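Local coordinates for sterol regulatory element-binding protein cleavage-activating protein (Schizosaccharomyces pombe, PDB 4YHC), which is the WD40 domain of an escort protein required for processing of the transcription factor precursor sre1 at low sterol or oxygen, at residues 167-179 / 190-202. The protein carries 9 engineered substitutions. Numbering follows the deposited sequence.
Sequences EKFQLSSPIIKSI and ASLTESGEVTVYS. Engineered in segment 190-202: Ser-191 (natural residue Cys).
With CG anti to the carbonyl carbon in both residues (chi1 -47° in Phe-169, -85° in Tyr-201), the two side chains run in broadly opposing senses and lay their rings face to face. They form an offset stack, centroids of the Phe-169 and Tyr-201 rings 4.1 Å apart and planes within 1° of parallel; CE1 of Tyr-201 lies over the centre of the phenylalanine ring. The Tyr-201 hydroxyl continues past the ring to the CB of Phe-169. Leu-171 divides its branches: CD1 meets the edge of the tyrosine in the ring plane, 3.8 Å from Tyr-201 CE2, while CD2 reaches Thr-193 CG2 at 3.6 Å and the CB of Ser-191, an engineered residue. An alanine in place of Tyr-201 would probably leave one face of Phe-169 without its stacking partner and Leu-171 CD1 without the ring edge it rests on.

Beyond the loop 171-174, the chain enters the antiparallel hairpin of strands 175-182 and 187-193, within the predicted fourth WD repeat. A classic beta bulge sets Ile-176 and Lys-177 together opposite Leu-192: Leu-192 O accepts Ile-176 N at 2.8 Å and, weakly, Lys-177 N. Past it, Ile-179 and Ala-190 exchange two backbone bonds. At the turn, Glu-194 N binds Pro-174 O at 2.9 Å, and the poorly ordered Glu-194 carboxylate packs against CB and CG of Pro-174. Lys-177 carries its amine away to a salt bridge with Asp-226.

Phe-169 belongs to strand 161-170 of the preceding sheet, and Tyr-201 to strand 198-204 of the next. Between these segments, the Phe-169–Tyr-201 stack and Leu-171 join the end of the preceding propeller blade to this one through nondirectional apolar contact, while backbone hydrogen bonds fix the register of the hairpin.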
loop_
_atom_site.group_PDB
_atom_site.type_symbol
_atom_site.label_atom_id
_atom_site.label_comp_id
_atom_site.label_asym_id
_atom_site.label_seq_id
_atom_site.Cartn_x
_atom_site.Cartn_y
_atom_site.Cartn_z
ATOM N N GLU A 167 -23.332 3.593 10.999
ATOM C CA GLU A 167 -23.291 4.979 10.559
ATOM C C GLU A 167 -23.398 4.973 9.085
ATOM O O GLU A 167 -23.060 3.973 8.441
ATOM C CB GLU A 167 -21.985 5.616 10.912
ATOM C CG GLU A 167 -21.748 5.836 12.372
ATOM C CD GLU A 167 -22.469 7.049 12.915
ATOM O OE1 GLU A 167 -23.359 7.615 12.244
ATOM O OE2 GLU A 167 -22.134 7.420 14.037
ATOM N N LYS A 168 -23.867 6.088 8.542
ATOM C CA LYS A 168 -23.926 6.266 7.117
ATOM C C LYS A 168 -23.734 7.711 6.809
ATOM O O LYS A 168 -24.375 8.535 7.418
ATOM C CB LYS A 168 -25.270 5.847 6.629
ATOM C CG LYS A 168 -25.380 5.846 5.126
ATOM C CD LYS A 168 -26.476 4.892 4.710
ATOM C CE LYS A 168 -26.479 4.658 3.214
ATOM N NZ LYS A 168 -27.581 3.698 2.911
ATOM N N PHE A 169 -22.866 8.050 5.875
ATOM C CA PHE A 169 -22.653 9.453 5.569
ATOM C C PHE A 169 -22.783 9.633 4.087
ATOM O O PHE A 169 -22.651 8.689 3.308
ATOM C CB PHE A 169 -21.275 9.922 5.983
ATOM C CG PHE A 169 -20.854 9.511 7.377
ATOM C CD1 PHE A 169 -21.641 9.786 8.478
ATOM C CD2 PHE A 169 -19.615 8.900 7.588
ATOM C CE1 PHE A 169 -21.230 9.407 9.754
ATOM C CE2 PHE A 169 -19.202 8.536 8.869
ATOM C CZ PHE A 169 -20.016 8.801 9.949
ATOM N N GLN A 170 -23.010 10.872 3.687
ATOM C CA GLN A 170 -23.149 11.193 2.306
ATOM C C GLN A 170 -22.345 12.452 2.063
ATOM O O GLN A 170 -22.493 13.445 2.758
ATOM C CB GLN A 170 -24.621 11.416 1.960
ATOM C CG GLN A 170 -24.819 11.887 0.518
ATOM C CD GLN A 170 -24.309 10.860 -0.481
ATOM O OE1 GLN A 170 -24.479 9.654 -0.275
ATOM N NE2 GLN A 170 -23.673 11.321 -1.557
ATOM N N LEU A 171 -21.486 12.395 1.066
ATOM C CA LEU A 171 -20.711 13.536 0.670
ATOM C C LEU A 171 -21.442 14.242 -0.478
ATOM O O LEU A 171 -22.146 13.618 -1.247
ATOM C CB LEU A 171 -19.313 13.087 0.216
ATOM C CG LEU A 171 -18.216 13.101 1.279
ATOM C CD1 LEU A 171 -18.601 12.447 2.597
ATOM C CD2 LEU A 171 -16.964 12.451 0.712
ATOM N N SER A 172 -21.163 15.522 -0.623
ATOM C CA SER A 172 -21.791 16.382 -1.608
ATOM C C SER A 172 -21.206 16.229 -2.996
ATOM O O SER A 172 -21.702 16.856 -3.924
ATOM C CB SER A 172 -21.570 17.835 -1.194
ATOM O OG SER A 172 -21.891 17.993 0.179
ATOM N N SER A 173 -20.151 15.436 -3.150
ATOM C CA SER A 173 -19.588 15.196 -4.467
ATOM C C SER A 173 -19.110 13.727 -4.661
ATOM O O SER A 173 -18.945 12.985 -3.700
ATOM C CB SER A 173 -18.456 16.206 -4.660
ATOM O OG SER A 173 -17.757 16.008 -5.878
ATOM N N PRO A 174 -18.882 13.301 -5.909
ATOM C CA PRO A 174 -18.316 11.965 -6.060
ATOM C C PRO A 174 -16.857 11.860 -5.560
ATOM O O PRO A 174 -16.083 12.802 -5.649
ATOM C CB PRO A 174 -18.376 11.706 -7.583
ATOM C CG PRO A 174 -19.225 12.808 -8.163
ATOM C CD PRO A 174 -19.024 13.970 -7.215
ATOM N N ILE A 175 -16.526 10.685 -5.044
ATOM C CA ILE A 175 -15.258 10.435 -4.399
ATOM C C ILE A 175 -14.265 9.915 -5.396
ATOM O O ILE A 175 -14.444 8.877 -5.948
ATOM C CB ILE A 175 -15.468 9.477 -3.213
ATOM C CG1 ILE A 175 -16.197 10.258 -2.145
ATOM C CG2 ILE A 175 -14.143 8.927 -2.648
ATOM C CD1 ILE A 175 -16.605 9.468 -0.927
ATOM N N ILE A 176 -13.190 10.639 -5.604
ATOM C CA ILE A 176 -12.067 10.179 -6.451
ATOM C C ILE A 176 -11.206 9.110 -5.716
ATOM O O ILE A 176 -10.712 8.179 -6.320
ATOM C CB ILE A 176 -11.153 11.388 -6.799
ATOM C CG1 ILE A 176 -11.929 12.485 -7.546
ATOM C CG2 ILE A 176 -9.980 10.976 -7.667
ATOM C CD1 ILE A 176 -11.109 13.752 -7.729
ATOM N N LYS A 177 -11.031 9.250 -4.405
ATOM C CA LYS A 177 -10.045 8.453 -3.676
ATOM C C LYS A 177 -10.365 8.534 -2.193
ATOM O O LYS A 177 -10.602 9.626 -1.680
ATOM C CB LYS A 177 -8.665 9.053 -3.948
ATOM C CG LYS A 177 -7.524 8.564 -3.092
ATOM C CD LYS A 177 -7.188 7.134 -3.413
ATOM C CE LYS A 177 -5.916 6.699 -2.717
ATOM N NZ LYS A 177 -4.804 6.727 -3.664
ATOM N N SER A 178 -10.398 7.399 -1.519
ATOM C CA SER A 178 -10.591 7.394 -0.081
ATOM C C SER A 178 -9.490 6.577 0.527
ATOM O O SER A 178 -9.040 5.639 -0.069
ATOM C CB SER A 178 -11.961 6.858 0.283
ATOM O OG SER A 178 -12.091 5.526 -0.215
ATOM N N ILE A 179 -9.078 6.960 1.729
ATOM C CA ILE A 179 -8.119 6.224 2.504
ATOM C C ILE A 179 -8.484 6.194 3.969
ATOM O O ILE A 179 -9.261 7.055 4.502
ATOM C CB ILE A 179 -6.725 6.827 2.430
ATOM C CG1 ILE A 179 -6.746 8.274 2.939
ATOM C CG2 ILE A 179 -6.209 6.687 1.015
ATOM C CD1 ILE A 179 -5.377 8.932 3.046
ATOM N N ALA A 190 -10.568 9.503 5.125
ATOM C CA ALA A 190 -10.303 10.736 4.361
ATOM C C ALA A 190 -10.702 10.488 2.927
ATOM O O ALA A 190 -10.370 9.430 2.387
ATOM C CB ALA A 190 -8.825 11.102 4.439
ATOM N N SER A 191 -11.394 11.465 2.310
ATOM C CA SER A 191 -11.905 11.332 0.955
ATOM C C SER A 191 -11.624 12.575 0.105
ATOM O O SER A 191 -11.873 13.687 0.486
ATOM C CB SER A 191 -13.411 11.015 0.975
ATOM O OG SER A 191 -13.721 9.999 1.920
ATOM N N LEU A 192 -11.058 12.368 -1.045
ATOM C CA LEU A 192 -10.814 13.448 -1.987
ATOM C C LEU A 192 -11.975 13.381 -2.939
ATOM O O LEU A 192 -12.227 12.312 -3.536
ATOM C CB LEU A 192 -9.498 13.236 -2.745
ATOM C CG LEU A 192 -9.239 14.192 -3.950
ATOM C CD1 LEU A 192 -9.208 15.618 -3.447
ATOM C CD2 LEU A 192 -7.917 13.832 -4.579
ATOM N N THR A 193 -12.752 14.470 -3.022
ATOM C CA THR A 193 -13.918 14.499 -3.938
ATOM C C THR A 193 -13.626 15.315 -5.190
ATOM O O THR A 193 -12.666 16.074 -5.221
ATOM C CB THR A 193 -15.151 15.120 -3.277
ATOM O OG1 THR A 193 -14.787 16.381 -2.778
ATOM C CG2 THR A 193 -15.610 14.314 -2.096
ATOM N N GLU A 194 -14.437 15.104 -6.216
ATOM C CA GLU A 194 -14.365 15.891 -7.482
ATOM C C GLU A 194 -14.394 17.409 -7.316
ATOM O O GLU A 194 -13.902 18.118 -8.168
ATOM C CB GLU A 194 -15.448 15.478 -8.451
ATOM C CG GLU A 194 -15.283 14.059 -8.977
ATOM C CD GLU A 194 -16.360 13.673 -9.988
ATOM O OE1 GLU A 194 -17.146 14.557 -10.412
ATOM O OE2 GLU A 194 -16.426 12.473 -10.364
ATOM N N SER A 195 -14.943 17.881 -6.206
ATOM C CA SER A 195 -14.892 19.280 -5.810
ATOM C C SER A 195 -13.528 19.792 -5.493
ATOM O O SER A 195 -13.378 20.991 -5.296
ATOM C CB SER A 195 -15.690 19.469 -4.518
ATOM O OG SER A 195 -16.699 18.489 -4.426
ATOM N N GLY A 196 -12.552 18.903 -5.319
ATOM C CA GLY A 196 -11.251 19.338 -4.864
ATOM C C GLY A 196 -11.096 19.417 -3.361
ATOM O O GLY A 196 -9.993 19.673 -2.870
ATOM N N GLU A 197 -12.161 19.148 -2.615
ATOM C CA GLU A 197 -12.069 19.138 -1.144
ATOM C C GLU A 197 -11.570 17.782 -0.631
ATOM O O GLU A 197 -11.851 16.728 -1.200
ATOM C CB GLU A 197 -13.441 19.436 -0.531
ATOM C CG GLU A 197 -14.095 20.733 -1.033
ATOM C CD GLU A 197 -15.597 20.840 -0.727
ATOM O OE1 GLU A 197 -16.464 20.266 -1.457
ATOM O OE2 GLU A 197 -15.919 21.532 0.245
ATOM N N VAL A 198 -10.839 17.803 0.461
ATOM C CA VAL A 198 -10.647 16.569 1.199
ATOM C C VAL A 198 -11.432 16.664 2.511
ATOM O O VAL A 198 -11.258 17.588 3.299
ATOM C CB VAL A 198 -9.157 16.089 1.307
ATOM C CG1 VAL A 198 -8.177 17.168 1.042
ATOM C CG2 VAL A 198 -8.881 15.430 2.630
ATOM N N THR A 199 -12.350 15.718 2.680
ATOM C CA THR A 199 -13.138 15.617 3.884
ATOM C C THR A 199 -12.587 14.462 4.732
ATOM O O THR A 199 -12.426 13.324 4.258
ATOM C CB THR A 199 -14.628 15.327 3.580
ATOM O OG1 THR A 199 -15.182 16.417 2.872
ATOM C CG2 THR A 199 -15.430 15.151 4.870
ATOM N N VAL A 200 -12.345 14.745 5.981
ATOM C CA VAL A 200 -11.894 13.752 6.896
ATOM C C VAL A 200 -12.992 13.531 7.951
ATOM O O VAL A 200 -13.270 14.414 8.741
ATOM C CB VAL A 200 -10.627 14.150 7.601
ATOM C CG1 VAL A 200 -10.184 13.009 8.505
ATOM C CG2 VAL A 200 -9.509 14.533 6.645
ATOM N N TYR A 201 -13.542 12.330 7.998
ATOM C CA TYR A 201 -14.377 11.899 9.155
ATOM C C TYR A 201 -13.543 11.218 10.234
ATOM O O TYR A 201 -12.901 10.183 9.978
ATOM C CB TYR A 201 -15.438 10.909 8.725
ATOM C CG TYR A 201 -16.674 11.555 8.192
ATOM C CD1 TYR A 201 -17.706 11.912 9.051
ATOM C CD2 TYR A 201 -16.821 11.777 6.843
ATOM C CE1 TYR A 201 -18.824 12.508 8.575
ATOM C CE2 TYR A 201 -17.929 12.379 6.355
ATOM C CZ TYR A 201 -18.922 12.742 7.220
ATOM O OH TYR A 201 -20.031 13.299 6.719
ATOM N N SER A 202 -13.536 11.794 11.423
ATOM C CA SER A 202 -12.771 11.265 12.557
ATOM C C SER A 202 -13.647 10.869 13.732
ATOM O O SER A 202 -14.604 11.579 14.084
ATOM C CB SER A 202 -11.776 12.266 13.040
ATOM O OG SER A 202 -10.949 12.631 11.968
#